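Local structure of cysteine hydrolase (Pseudomonas syringae pv. phaseolicola 1448A, 3IRV) at residues K44-I49 / A173-D178; Y69-V74 / V102-A107; G82-L87 / K119-G124; L13-I18 / F204-T209. The protein probably acts as a cysteine hydrolase of the isochorismatase family, with a substrate that is not established. All blocks are in the same frame, centred on the assembly; numbering follows the deposited sequence. Where two conformers were deposited one is given.

Contact 1: residues K44-I49 / A173-D178; sequences KSTADI and ANAAMD
The carbonyl oxygen of A176 is gripped twice from the side of the 44-49 turn. S45 OG donates to A176 O at 2.7 Å. The bond lies in the carbonyl plane on a lone pair, with a C=O...donor angle of 139°. Water 1 donates to A176 O at 2.8 Å. The same water accepts from S45 N at 3.1 Å, so S45 is tied to one acceptor both directly and through a water. The hydroxyl is set for this by its crowded rotamer, between the backbone N and the carbonyl carbon (chi1 62°). Strand 174-175 runs parallel to strand 141-147 in the central sheet of this alpha/beta fold, and A175 pairs with G146 there. Residues 44-49 turn over it in helical bends just before helix 50-62. The CB of A175 points toward that turn and lies 3.2 Å from S45 OG. I49 CD1 also meets A175 CB at 3.8 Å, while I49 CG2 packs on the A173 backbone. T46 OG1 bonds back to V43 O. Further along, K44 reaches across with an extended chain that bends only at its last torsion (chi4 -87°). Its NZ forms a salt bridge with D178 OD2 at 3.0 Å, nearly along the C-O axis. The other oxygen, D178 OD1, accepts from A189 N, where helix 189-204 begins. N174 points away, and its ND2 donates to L170 O and V144 O.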
loop_
_atom_site.group_PDB
_atom_site.type_symbol
_atom_site.label_atom_id
_atom_site.label_comp_id
_atom_site.label_asym_id
_atom_site.label_seq_id
_atom_site.Cartn_x
_atom_site.Cartn_y
_atom_site.Cartn_z
ATOM N N LYS A 44 3.102 19.112 8.654
ATOM C CA LYS A 44 2.697 19.889 9.839
ATOM C C LYS A 44 1.865 19.137 10.879
ATOM O O LYS A 44 1.983 19.415 12.085
ATOM C CB LYS A 44 2.014 21.209 9.448
ATOM C CG LYS A 44 0.726 21.074 8.677
ATOM C CD LYS A 44 0.141 22.482 8.449
ATOM C CE LYS A 44 -1.206 22.445 7.735
ATOM N NZ LYS A 44 -1.078 22.419 6.250
ATOM N N SER A 45 1.073 18.146 10.444
ATOM C CA SER A 45 0.247 17.379 11.392
ATOM C C SER A 45 1.074 16.491 12.339
ATOM O O SER A 45 0.555 15.981 13.332
ATOM C CB SER A 45 -0.761 16.533 10.618
ATOM O OG SER A 45 -0.071 15.608 9.786
ATOM N N THR A 46 2.373 16.317 12.054
ATOM C CA THR A 46 3.225 15.583 13.004
ATOM C C THR A 46 3.229 16.227 14.394
ATOM O O THR A 46 3.392 15.546 15.405
ATOM C CB THR A 46 4.699 15.445 12.519
ATOM O OG1 THR A 46 5.254 16.734 12.210
ATOM C CG2 THR A 46 4.807 14.552 11.266
ATOM N N ALA A 47 3.040 17.555 14.445
ATOM C CA ALA A 47 3.073 18.252 15.742
ATOM C C ALA A 47 2.065 17.643 16.715
ATOM O O ALA A 47 2.346 17.502 17.913
ATOM C CB ALA A 47 2.809 19.724 15.569
ATOM N N ASP A 48 0.916 17.236 16.171
ATOM C CA ASP A 48 -0.201 16.714 16.970
ATOM C C ASP A 48 -0.072 15.259 17.414
ATOM O O ASP A 48 -0.858 14.785 18.254
ATOM C CB ASP A 48 -1.511 16.901 16.206
ATOM C CG ASP A 48 -1.808 18.364 15.938
ATOM O OD1 ASP A 48 -1.522 19.203 16.827
ATOM O OD2 ASP A 48 -2.294 18.664 14.834
ATOM N N ILE A 49 0.912 14.548 16.866
ATOM C CA ILE A 49 1.103 13.137 17.263
ATOM C C ILE A 49 2.296 12.850 18.172
ATOM O O ILE A 49 2.458 11.718 18.633
ATOM C CB ILE A 49 1.136 12.164 16.038
ATOM C CG1 ILE A 49 2.409 12.340 15.207
ATOM C CG2 ILE A 49 -0.082 12.397 15.165
ATOM C CD1 ILE A 49 2.543 11.204 14.168
ATOM N N ALA A 173 -2.348 8.865 16.123
ATOM C CA ALA A 173 -0.889 8.885 16.181
ATOM C C ALA A 173 -0.233 8.569 14.840
ATOM O O ALA A 173 0.919 8.134 14.796
ATOM C CB ALA A 173 -0.360 7.989 17.295
ATOM N N ASN A 174 -0.951 8.834 13.753
ATOM C CA ASN A 174 -0.407 8.758 12.396
ATOM C C ASN A 174 -0.756 10.071 11.733
ATOM O O ASN A 174 -1.918 10.485 11.761
ATOM C CB ASN A 174 -1.031 7.585 11.611
ATOM C CG ASN A 174 -0.413 6.229 11.998
ATOM O OD1 ASN A 174 0.651 5.860 11.494
ATOM N ND2 ASN A 174 -1.061 5.514 12.928
ATOM N N ALA A 175 0.241 10.705 11.135
ATOM C CA ALA A 175 0.084 12.057 10.566
ATOM C C ALA A 175 0.116 12.048 9.043
ATOM O O ALA A 175 1.063 11.529 8.463
ATOM C CB ALA A 175 1.217 12.956 11.074
ATOM N N ALA A 176 -0.902 12.647 8.413
ATOM C CA ALA A 176 -0.967 12.728 6.961
ATOM C C ALA A 176 -0.606 14.131 6.459
ATOM O O ALA A 176 -0.578 15.099 7.234
ATOM C CB ALA A 176 -2.363 12.339 6.469
ATOM N N MET A 177 -0.334 14.222 5.161
ATOM C CA MET A 177 0.037 15.502 4.576
ATOM C C MET A 177 -0.927 15.868 3.457
ATOM O O MET A 177 -1.597 15.008 2.883
ATOM C CB MET A 177 1.489 15.475 4.076
ATOM C CG MET A 177 1.711 14.705 2.777
ATOM S SD MET A 177 3.434 14.749 2.226
ATOM C CE MET A 177 3.870 16.488 2.423
ATOM N N ASP A 178 -1.041 17.170 3.201
ATOM C CA ASP A 178 -1.846 17.688 2.075
ATOM C C ASP A 178 -1.109 17.352 0.790
ATOM O O ASP A 178 0.105 17.268 0.802
ATOM C CB ASP A 178 -1.917 19.221 2.144
ATOM C CG ASP A 178 -2.565 19.739 3.424
ATOM O OD1 ASP A 178 -3.726 19.397 3.708
ATOM O OD2 ASP A 178 -1.909 20.519 4.149
HETATM O O HOH W 1 -0.082 17.838 7.573
#

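Contact 2: residues Y69-V74 / V102-A107; sequences YLRHIV and VEVIEA
R71 NH1 is gripped by two waters in good bonds and by a third weakly, and it faces E103 OE1 in a long salt bridge. Water 2 accepts from R71 NH1 at 3.0 Å and water 3 at 3.1 Å; the bond to water 4 is weak. The salt bridge spans 3.5 Å from R71 NH1 to E103 OE1. Here the guanidinium and carboxylate planes stand 73° apart, so the two groups do not meet flat. The waters complete the link. Water 2 donates to E103 OE1 at 2.7 Å and also accepts from V104 N, and water 3 donates to E103 OE2. The stronger partner of R71 is D118, which pairs with its NE. R97 lies close to R71 NH2, and the nearby acids probably offset these like charges. The R71 chain bends at chi3 (-55°), and I73 CD1 sits 3.3 Å above one face of its guanidinium, offset toward the rim. Away from the charged end the contact is apolar. V104 divides its methyls: CG2 lies 3.9 Å from R71 CD, and CG1 lies 4.0 Å from Y69 CE1. The I73 and V102 side chains cross at about a right angle, with I73 CG1 3.8 Å from V102 CB. V102 O accepts from Q31 NE2. Segment 102-107 lies on the long connection from strand 66-72 to its parallel neighbour, strand 115-119. Such a crossover is characteristic of Rossmann-like alpha/beta folds.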
loop_
_atom_site.group_PDB
_atom_site.type_symbol
_atom_site.label_atom_id
_atom_site.label_comp_id
_atom_site.label_asym_id
_atom_site.label_seq_id
_atom_site.Cartn_x
_atom_site.Cartn_y
_atom_site.Cartn_z
ATOM N N TYR A 69 12.071 1.922 15.925
ATOM C CA TYR A 69 11.956 3.137 15.115
ATOM C C TYR A 69 12.363 2.823 13.687
ATOM O O TYR A 69 13.369 2.162 13.479
ATOM C CB TYR A 69 12.909 4.208 15.630
ATOM C CG TYR A 69 12.607 4.740 17.003
ATOM C CD1 TYR A 69 11.999 5.996 17.140
ATOM C CD2 TYR A 69 12.973 4.025 18.180
ATOM C CE1 TYR A 69 11.732 6.539 18.413
ATOM C CE2 TYR A 69 12.705 4.556 19.448
ATOM C CZ TYR A 69 12.085 5.818 19.555
ATOM O OH TYR A 69 11.854 6.316 20.847
ATOM N N LEU A 70 11.590 3.287 12.714
ATOM C CA LEU A 70 12.017 3.218 11.317
ATOM C C LEU A 70 12.579 4.584 10.938
ATOM O O LEU A 70 12.051 5.628 11.374
ATOM C CB LEU A 70 10.831 2.950 10.389
ATOM C CG LEU A 70 10.074 1.656 10.682
ATOM C CD1 LEU A 70 8.999 1.478 9.625
ATOM C CD2 LEU A 70 11.019 0.453 10.738
ATOM N N ARG A 71 13.644 4.585 10.143
ATOM C CA ARG A 71 14.168 5.822 9.570
ATOM C C ARG A 71 14.347 5.644 8.080
ATOM O O ARG A 71 14.900 4.620 7.643
ATOM C CB ARG A 71 15.530 6.176 10.182
ATOM C CG ARG A 71 15.502 6.319 11.711
ATOM C CD ARG A 71 16.857 6.824 12.269
ATOM N NE ARG A 71 17.962 5.952 11.836
ATOM C CZ ARG A 71 19.235 6.131 12.175
ATOM N NH1 ARG A 71 19.569 7.149 12.950
ATOM N NH2 ARG A 71 20.174 5.296 11.719
ATOM N N HIS A 72 13.888 6.622 7.297
ATOM C CA HIS A 72 14.103 6.600 5.868
ATOM C C HIS A 72 15.435 7.289 5.604
ATOM O O HIS A 72 15.564 8.502 5.816
ATOM C CB HIS A 72 12.965 7.320 5.156
ATOM C CG HIS A 72 12.924 7.075 3.677
ATOM N ND1 HIS A 72 11.885 7.505 2.869
ATOM C CD2 HIS A 72 13.784 6.416 2.861
ATOM C CE1 HIS A 72 12.114 7.127 1.625
ATOM N NE2 HIS A 72 13.258 6.469 1.591
ATOM N N ILE A 73 16.428 6.506 5.194
ATOM C CA ILE A 73 17.805 6.982 5.055
ATOM C C ILE A 73 18.424 6.281 3.839
ATOM O O ILE A 73 18.287 5.039 3.688
ATOM C CB ILE A 73 18.637 6.638 6.301
ATOM C CG1 ILE A 73 18.130 7.396 7.541
ATOM C CG2 ILE A 73 20.121 7.026 6.072
ATOM C CD1 ILE A 73 18.978 7.167 8.783
ATOM N N VAL A 74 19.100 7.066 2.989
ATOM C CA VAL A 74 19.831 6.525 1.826
ATOM C C VAL A 74 21.308 6.925 1.917
ATOM O O VAL A 74 21.674 7.786 2.732
ATOM C CB VAL A 74 19.214 6.985 0.492
ATOM C CG1 VAL A 74 17.714 6.607 0.410
ATOM C CG2 VAL A 74 19.365 8.521 0.343
ATOM N N VAL A 102 17.974 13.551 9.046
ATOM C CA VAL A 102 17.492 12.146 9.049
ATOM C C VAL A 102 17.376 11.583 10.464
ATOM O O VAL A 102 16.872 10.477 10.657
ATOM C CB VAL A 102 18.353 11.166 8.194
ATOM C CG1 VAL A 102 18.406 11.607 6.727
ATOM C CG2 VAL A 102 19.763 10.977 8.786
ATOM N N GLU A 103 17.872 12.315 11.455
ATOM C CA GLU A 103 17.815 11.824 12.842
ATOM C C GLU A 103 16.403 11.907 13.416
ATOM O O GLU A 103 15.638 12.823 13.089
ATOM C CB GLU A 103 18.776 12.635 13.727
ATOM C CG GLU A 103 20.239 12.615 13.266
ATOM C CD GLU A 103 20.888 11.218 13.307
ATOM O OE1 GLU A 103 20.449 10.337 14.109
ATOM O OE2 GLU A 103 21.855 10.986 12.523
ATOM N N VAL A 104 16.065 10.941 14.278
ATOM C CA VAL A 104 14.798 10.974 15.019
ATOM C C VAL A 104 14.728 12.217 15.917
ATOM O O VAL A 104 15.734 12.616 16.520
ATOM C CB VAL A 104 14.619 9.692 15.866
ATOM C CG1 VAL A 104 13.371 9.771 16.768
ATOM C CG2 VAL A 104 14.557 8.442 14.932
ATOM N N ILE A 105 13.557 12.843 15.974
ATOM C CA ILE A 105 13.382 14.017 16.815
ATOM C C ILE A 105 13.691 13.749 18.287
ATOM O O ILE A 105 13.402 12.670 18.829
ATOM C CB ILE A 105 11.967 14.634 16.677
ATOM C CG1 ILE A 105 10.870 13.625 17.043
ATOM C CG2 ILE A 105 11.751 15.126 15.264
ATOM C CD1 ILE A 105 9.460 14.306 17.070
ATOM N N GLU A 106 14.255 14.773 18.937
ATOM C CA GLU A 106 14.678 14.630 20.334
ATOM C C GLU A 106 13.502 14.304 21.263
ATOM O O GLU A 106 13.663 13.568 22.239
ATOM C CB GLU A 106 15.422 15.882 20.810
ATOM C CG GLU A 106 16.295 15.665 22.062
ATOM C CD GLU A 106 17.338 14.544 21.904
ATOM O OE1 GLU A 106 17.992 14.458 20.836
ATOM O OE2 GLU A 106 17.506 13.750 22.858
ATOM N N ALA A 107 12.314 14.815 20.936
ATOM C CA ALA A 107 11.125 14.534 21.744
ATOM C C ALA A 107 10.792 13.047 21.812
ATOM O O ALA A 107 10.092 12.608 22.752
ATOM C CB ALA A 107 9.921 15.331 21.230
HETATM O O HOH W 2 18.180 9.034 14.787
HETATM O O HOH W 3 22.398 8.334 12.470
HETATM O O HOH W 4 22.168 8.235 14.795
#

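Contact 3: residues G82-L87 / K119-G124; sequences GRMRDL and KLFYSG
The F121 ring carries M84 CB over one face, 3.9 Å above the plane and offset toward the rim. This is a CH-pi contact. R83 CB meets the ring at its edge, near the plane. The edge of F121 is also turned to Y122, whose ring has F121 CD2 3.6 Å above its centre. M84 SD reaches both rings obliquely, as two Met-aromatic contacts. It lies 3.6 Å from F121 CE2 and 3.8 Å from Y122 CE1. M84 CG is anti to the backbone N (chi1 -176°), and a bend at chi2 (68°) brings the sulfur beside both rings. R83 turns its charged end away from F121 and along its own helix to D86. Its NE and NH1 both donate side-on to D86 OD2, at 2.8 Å from NE. In the loop, K119 NZ donates to F121 O and Y122 O and pairs with D29. With C152 close by, this is consistent with the Asp-Lys-Cys catalytic triad of the family. Helix 83-87 packs through M84 on H72 of strand 66-72 and V91 of helix 91-94. Y122 leans on helix 149-162 of its own chain, and its OH bonds to E203 O of the second subunit, whose H162 ring meets F121.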
loop_
_atom_site.group_PDB
_atom_site.type_symbol
_atom_site.label_atom_id
_atom_site.label_comp_id
_atom_site.label_asym_id
_atom_site.label_seq_id
_atom_site.Cartn_x
_atom_site.Cartn_y
_atom_site.Cartn_z
ATOM N N GLY A 82 16.575 4.516 -7.149
ATOM C CA GLY A 82 16.198 4.405 -8.565
ATOM C C GLY A 82 14.849 5.084 -8.701
ATOM O O GLY A 82 14.782 6.305 -8.926
ATOM N N ARG A 83 13.773 4.305 -8.547
ATOM C CA ARG A 83 12.422 4.893 -8.559
ATOM C C ARG A 83 12.220 5.995 -7.516
ATOM O O ARG A 83 11.563 6.988 -7.809
ATOM C CB ARG A 83 11.333 3.828 -8.441
ATOM C CG ARG A 83 11.444 2.702 -9.507
ATOM C CD ARG A 83 11.177 3.162 -10.949
ATOM N NE ARG A 83 12.332 3.849 -11.526
ATOM C CZ ARG A 83 13.429 3.229 -11.970
ATOM N NH1 ARG A 83 14.426 3.958 -12.458
ATOM N NH2 ARG A 83 13.550 1.875 -11.926
ATOM N N MET A 84 12.815 5.826 -6.330
ATOM C CA MET A 84 12.715 6.840 -5.273
ATOM C C MET A 84 13.256 8.192 -5.795
ATOM O O MET A 84 12.654 9.247 -5.554
ATOM C CB MET A 84 13.455 6.403 -3.992
ATOM C CG MET A 84 13.296 7.375 -2.834
ATOM S SD MET A 84 11.619 7.517 -2.075
ATOM C CE MET A 84 11.854 9.128 -1.321
ATOM N N ARG A 85 14.353 8.145 -6.551
ATOM C CA ARG A 85 14.935 9.376 -7.109
ATOM C C ARG A 85 14.120 9.939 -8.284
ATOM O O ARG A 85 14.063 11.155 -8.485
ATOM C CB ARG A 85 16.406 9.167 -7.466
ATOM C CG ARG A 85 17.082 10.415 -8.049
ATOM C CD ARG A 85 18.574 10.457 -7.741
ATOM N NE ARG A 85 19.200 9.131 -7.680
ATOM C CZ ARG A 85 19.981 8.624 -8.628
ATOM N NH1 ARG A 85 20.244 9.328 -9.724
ATOM N NH2 ARG A 85 20.506 7.422 -8.480
ATOM N N ASP A 86 13.446 9.071 -9.041
ATOM C CA ASP A 86 12.544 9.560 -10.103
ATOM C C ASP A 86 11.376 10.334 -9.520
ATOM O O ASP A 86 10.958 11.363 -10.075
ATOM C CB ASP A 86 12.004 8.390 -10.945
ATOM C CG ASP A 86 13.081 7.735 -11.794
ATOM O OD1 ASP A 86 13.866 8.484 -12.427
ATOM O OD2 ASP A 86 13.141 6.482 -11.855
ATOM N N LEU A 87 10.865 9.854 -8.391
ATOM C CA LEU A 87 9.709 10.468 -7.747
ATOM C C LEU A 87 10.097 11.655 -6.878
ATOM O O LEU A 87 9.361 12.636 -6.820
ATOM C CB LEU A 87 8.968 9.432 -6.912
ATOM C CG LEU A 87 7.918 8.554 -7.635
ATOM C CD1 LEU A 87 6.703 9.377 -8.061
ATOM C CD2 LEU A 87 8.455 7.757 -8.799
ATOM N N LYS A 119 15.599 2.165 6.268
ATOM C CA LYS A 119 14.967 1.697 5.036
ATOM C C LYS A 119 15.211 2.676 3.909
ATOM O O LYS A 119 15.362 3.863 4.163
ATOM C CB LYS A 119 13.464 1.512 5.248
ATOM C CG LYS A 119 12.706 2.815 5.624
ATOM C CD LYS A 119 11.255 2.489 6.041
ATOM C CE LYS A 119 10.478 3.723 6.493
ATOM N NZ LYS A 119 10.075 4.597 5.337
ATOM N N LEU A 120 15.241 2.157 2.682
ATOM C CA LEU A 120 15.557 2.963 1.508
ATOM C C LEU A 120 14.339 3.590 0.830
ATOM O O LEU A 120 14.496 4.465 -0.040
ATOM C CB LEU A 120 16.303 2.120 0.456
ATOM C CG LEU A 120 17.637 1.497 0.858
ATOM C CD1 LEU A 120 18.132 0.571 -0.301
ATOM C CD2 LEU A 120 18.659 2.568 1.197
ATOM N N PHE A 121 13.144 3.096 1.149
ATOM C CA PHE A 121 11.951 3.517 0.421
ATOM C C PHE A 121 10.849 3.715 1.460
ATOM O O PHE A 121 11.128 4.194 2.567
ATOM C CB PHE A 121 11.608 2.438 -0.618
ATOM C CG PHE A 121 11.186 2.969 -1.966
ATOM C CD1 PHE A 121 11.607 2.324 -3.135
ATOM C CD2 PHE A 121 10.399 4.099 -2.085
ATOM C CE1 PHE A 121 11.214 2.791 -4.409
ATOM C CE2 PHE A 121 9.994 4.562 -3.356
ATOM C CZ PHE A 121 10.412 3.908 -4.504
ATOM N N TYR A 122 9.611 3.373 1.129
ATOM C CA TYR A 122 8.504 3.670 2.052
ATOM C C TYR A 122 8.219 2.552 3.061
ATOM O O TYR A 122 7.958 2.820 4.251
ATOM C CB TYR A 122 7.212 3.999 1.297
ATOM C CG TYR A 122 7.378 5.055 0.242
ATOM C CD1 TYR A 122 8.006 6.278 0.521
ATOM C CD2 TYR A 122 6.913 4.822 -1.051
ATOM C CE1 TYR A 122 8.148 7.251 -0.473
ATOM C CE2 TYR A 122 7.049 5.790 -2.059
ATOM C CZ TYR A 122 7.669 6.989 -1.764
ATOM O OH TYR A 122 7.769 7.931 -2.770
ATOM N N SER A 123 8.207 1.321 2.561
ATOM C CA SER A 123 7.851 0.136 3.332
ATOM C C SER A 123 8.818 -0.084 4.476
ATOM O O SER A 123 10.040 -0.125 4.253
ATOM C CB SER A 123 7.947 -1.091 2.445
ATOM O OG SER A 123 7.683 -2.256 3.193
ATOM N N GLY A 124 8.282 -0.316 5.679
ATOM C CA GLY A 124 9.160 -0.714 6.795
ATOM C C GLY A 124 9.642 -2.148 6.708
ATOM O O GLY A 124 10.573 -2.529 7.441
#

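Contact 4: residues L13-I18 / F204-T209; sequences LVRWPI and FGEVTT
Strand 206-208 pairs with strand 166-170 at one end of the parallel sheet, and the N-terminal segment 13-18 lies along it. Waters join the two backbones. Water 5 bridges V14 N and G205 O, and water 6 bridges V14 O and V207 N. The E206 side chain extends across to segment 13-18, with CG anti to the backbone N (chi1 175°). Its OE1 accepts from W16 N at 2.9 Å, nearly straight (173°) but from above the carboxylate plane. Its OE2 takes R15 NH1 at 2.9 Å on the anti lone pair, in the guanidinium plane, as a salt bridge. R15 NH1 also donates to V207 O at 2.9 Å, so one nitrogen holds a side chain and a backbone carbonyl. The R15 chain bends at chi2 (-83°) to get there. The W16 indole slides past E206, with CD1 3.8 Å from E206 CB. V14 CG1 lies 3.4 Å above one face of that ring, offset toward the rim, and W16 NE1 donates to V167 O in strand 166-170. W16 and V14 also pack on D86 of the second subunit. R216 forms a second salt bridge to E206 OE2. Bonded by two arginines and a backbone N-H, the buried E206 carboxylate is probably ionised.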
loop_
_atom_site.group_PDB
_atom_site.type_symbol
_atom_site.label_atom_id
_atom_site.label_comp_id
_atom_site.label_asym_id
_atom_site.label_seq_id
_atom_site.Cartn_x
_atom_site.Cartn_y
_atom_site.Cartn_z
ATOM N N LEU A 13 -15.720 -4.806 12.738
ATOM C CA LEU A 13 -14.399 -4.248 12.953
ATOM C C LEU A 13 -13.526 -5.291 13.634
ATOM O O LEU A 13 -14.007 -6.089 14.454
ATOM C CB LEU A 13 -14.510 -3.003 13.832
ATOM C CG LEU A 13 -15.193 -1.847 13.097
ATOM C CD1 LEU A 13 -15.437 -0.671 14.037
ATOM C CD2 LEU A 13 -14.347 -1.404 11.915
ATOM N N VAL A 14 -12.239 -5.291 13.297
ATOM C CA VAL A 14 -11.303 -6.259 13.879
ATOM C C VAL A 14 -10.625 -5.666 15.108
ATOM O O VAL A 14 -10.273 -4.495 15.116
ATOM C CB VAL A 14 -10.242 -6.721 12.825
ATOM C CG1 VAL A 14 -9.141 -7.514 13.497
ATOM C CG2 VAL A 14 -10.893 -7.574 11.739
ATOM N N ARG A 15 -10.476 -6.466 16.161
ATOM C CA ARG A 15 -9.728 -6.054 17.344
ATOM C C ARG A 15 -8.728 -7.164 17.647
ATOM O O ARG A 15 -9.100 -8.341 17.695
ATOM C CB ARG A 15 -10.666 -5.896 18.553
ATOM C CG ARG A 15 -11.846 -4.935 18.380
ATOM C CD ARG A 15 -11.425 -3.498 18.625
ATOM N NE ARG A 15 -12.379 -2.552 18.068
ATOM C CZ ARG A 15 -12.049 -1.396 17.506
ATOM N NH1 ARG A 15 -10.773 -1.021 17.428
ATOM N NH2 ARG A 15 -13.003 -0.618 17.005
ATOM N N TRP A 16 -7.475 -6.798 17.884
ATOM C CA TRP A 16 -6.477 -7.809 18.198
ATOM C C TRP A 16 -6.162 -7.813 19.679
ATOM O O TRP A 16 -5.779 -6.776 20.227
ATOM C CB TRP A 16 -5.180 -7.562 17.433
ATOM C CG TRP A 16 -5.293 -7.463 15.941
ATOM C CD1 TRP A 16 -4.963 -6.399 15.181
ATOM C CD2 TRP A 16 -5.744 -8.483 15.035
ATOM N NE1 TRP A 16 -5.148 -6.672 13.853
ATOM C CE2 TRP A 16 -5.638 -7.948 13.731
ATOM C CE3 TRP A 16 -6.223 -9.795 15.203
ATOM C CZ2 TRP A 16 -5.990 -8.671 12.588
ATOM C CZ3 TRP A 16 -6.570 -10.523 14.068
ATOM C CH2 TRP A 16 -6.442 -9.963 12.776
ATOM N N PRO A 17 -6.244 -8.999 20.307
ATOM C CA PRO A 17 -5.898 -9.072 21.726
ATOM C C PRO A 17 -4.389 -8.938 21.907
ATOM O O PRO A 17 -3.625 -9.574 21.187
ATOM C CB PRO A 17 -6.425 -10.441 22.156
ATOM C CG PRO A 17 -6.542 -11.254 20.906
ATOM C CD PRO A 17 -6.638 -10.298 19.729
ATOM N N ILE A 18 -3.964 -8.083 22.830
ATOM C CA ILE A 18 -2.553 -7.777 23.018
ATOM C C ILE A 18 -1.873 -8.731 24.013
ATOM O O ILE A 18 -2.250 -8.815 25.187
ATOM C CB ILE A 18 -2.363 -6.289 23.443
ATOM C CG1 ILE A 18 -2.777 -5.340 22.304
ATOM C CG2 ILE A 18 -0.946 -6.009 23.886
ATOM C CD1 ILE A 18 -1.637 -4.856 21.448
ATOM N N PHE A 204 -7.161 -4.058 6.220
ATOM C CA PHE A 204 -5.800 -4.454 6.645
ATOM C C PHE A 204 -5.619 -4.827 8.110
ATOM O O PHE A 204 -4.665 -5.535 8.423
ATOM C CB PHE A 204 -4.748 -3.366 6.329
ATOM C CG PHE A 204 -4.780 -2.855 4.900
ATOM C CD1 PHE A 204 -4.851 -3.740 3.817
ATOM C CD2 PHE A 204 -4.697 -1.483 4.640
ATOM C CE1 PHE A 204 -4.865 -3.274 2.507
ATOM C CE2 PHE A 204 -4.725 -1.004 3.337
ATOM C CZ PHE A 204 -4.827 -1.901 2.271
ATOM N N GLY A 205 -6.463 -4.330 9.009
ATOM C CA GLY A 205 -6.284 -4.692 10.426
ATOM C C GLY A 205 -7.187 -3.867 11.335
ATOM O O GLY A 205 -8.329 -3.575 10.964
ATOM N N GLU A 206 -6.664 -3.516 12.507
ATOM C CA GLU A 206 -7.446 -2.785 13.508
ATOM C C GLU A 206 -7.088 -1.300 13.460
ATOM O O GLU A 206 -5.925 -0.953 13.281
ATOM C CB GLU A 206 -7.125 -3.283 14.919
ATOM C CG GLU A 206 -7.827 -2.450 15.995
ATOM C CD GLU A 206 -7.698 -2.974 17.404
ATOM O OE1 GLU A 206 -6.931 -3.944 17.663
ATOM O OE2 GLU A 206 -8.413 -2.398 18.265
ATOM N N VAL A 207 -8.078 -0.433 13.654
ATOM C CA VAL A 207 -7.794 0.963 13.967
ATOM C C VAL A 207 -8.327 1.257 15.378
ATOM O O VAL A 207 -9.487 0.914 15.688
ATOM C CB VAL A 207 -8.441 1.931 12.930
ATOM C CG1 VAL A 207 -8.164 3.402 13.322
ATOM C CG2 VAL A 207 -7.869 1.657 11.537
ATOM N N THR A 208 -7.480 1.834 16.239
ATOM C CA THR A 208 -7.940 2.250 17.556
ATOM C C THR A 208 -7.136 3.461 17.997
ATOM O O THR A 208 -6.277 3.924 17.244
ATOM C CB THR A 208 -7.852 1.097 18.601
ATOM O OG1 THR A 208 -8.563 1.465 19.799
ATOM C CG2 THR A 208 -6.411 0.771 18.951
ATOM N N THR A 209 -7.443 3.994 19.183
ATOM C CA THR A 209 -6.704 5.162 19.683
ATOM C C THR A 209 -5.487 4.759 20.494
ATOM O O THR A 209 -5.417 3.638 21.054
ATOM C CB THR A 209 -7.574 6.064 20.584
ATOM O OG1 THR A 209 -7.996 5.304 21.718
ATOM C CG2 THR A 209 -8.789 6.560 19.806
HETATM O O HOH W 5 -10.947 -3.328 11.524
HETATM O O HOH W 6 -10.802 -1.915 13.837
HETATM O O HOH W 7 -11.897 0.628 14.618
#

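In the fold
From the N terminus, segment 13-18 opens the widest loop, which contact 4 closes near the C terminus at the last strand of the sheet. Contact 1 is nested inside it, joining the turn before helix 50-62 to strand 174-175. Within its loop, contact 2 joins strand 66-72 to the loop before strand 115-119, and contact 3 joins helix 83-87 to the loop after that strand. These two cross, because their segments alternate along the chain. They also touch: strand 66-72 pairs with strand 115-119, and R71 O lies 2.9 Å from K119 N. Contacts 1, 2 and 4 reach the same sheet. Contacts 3 and 4, about 28 Å apart between centres, both touch the second subunit.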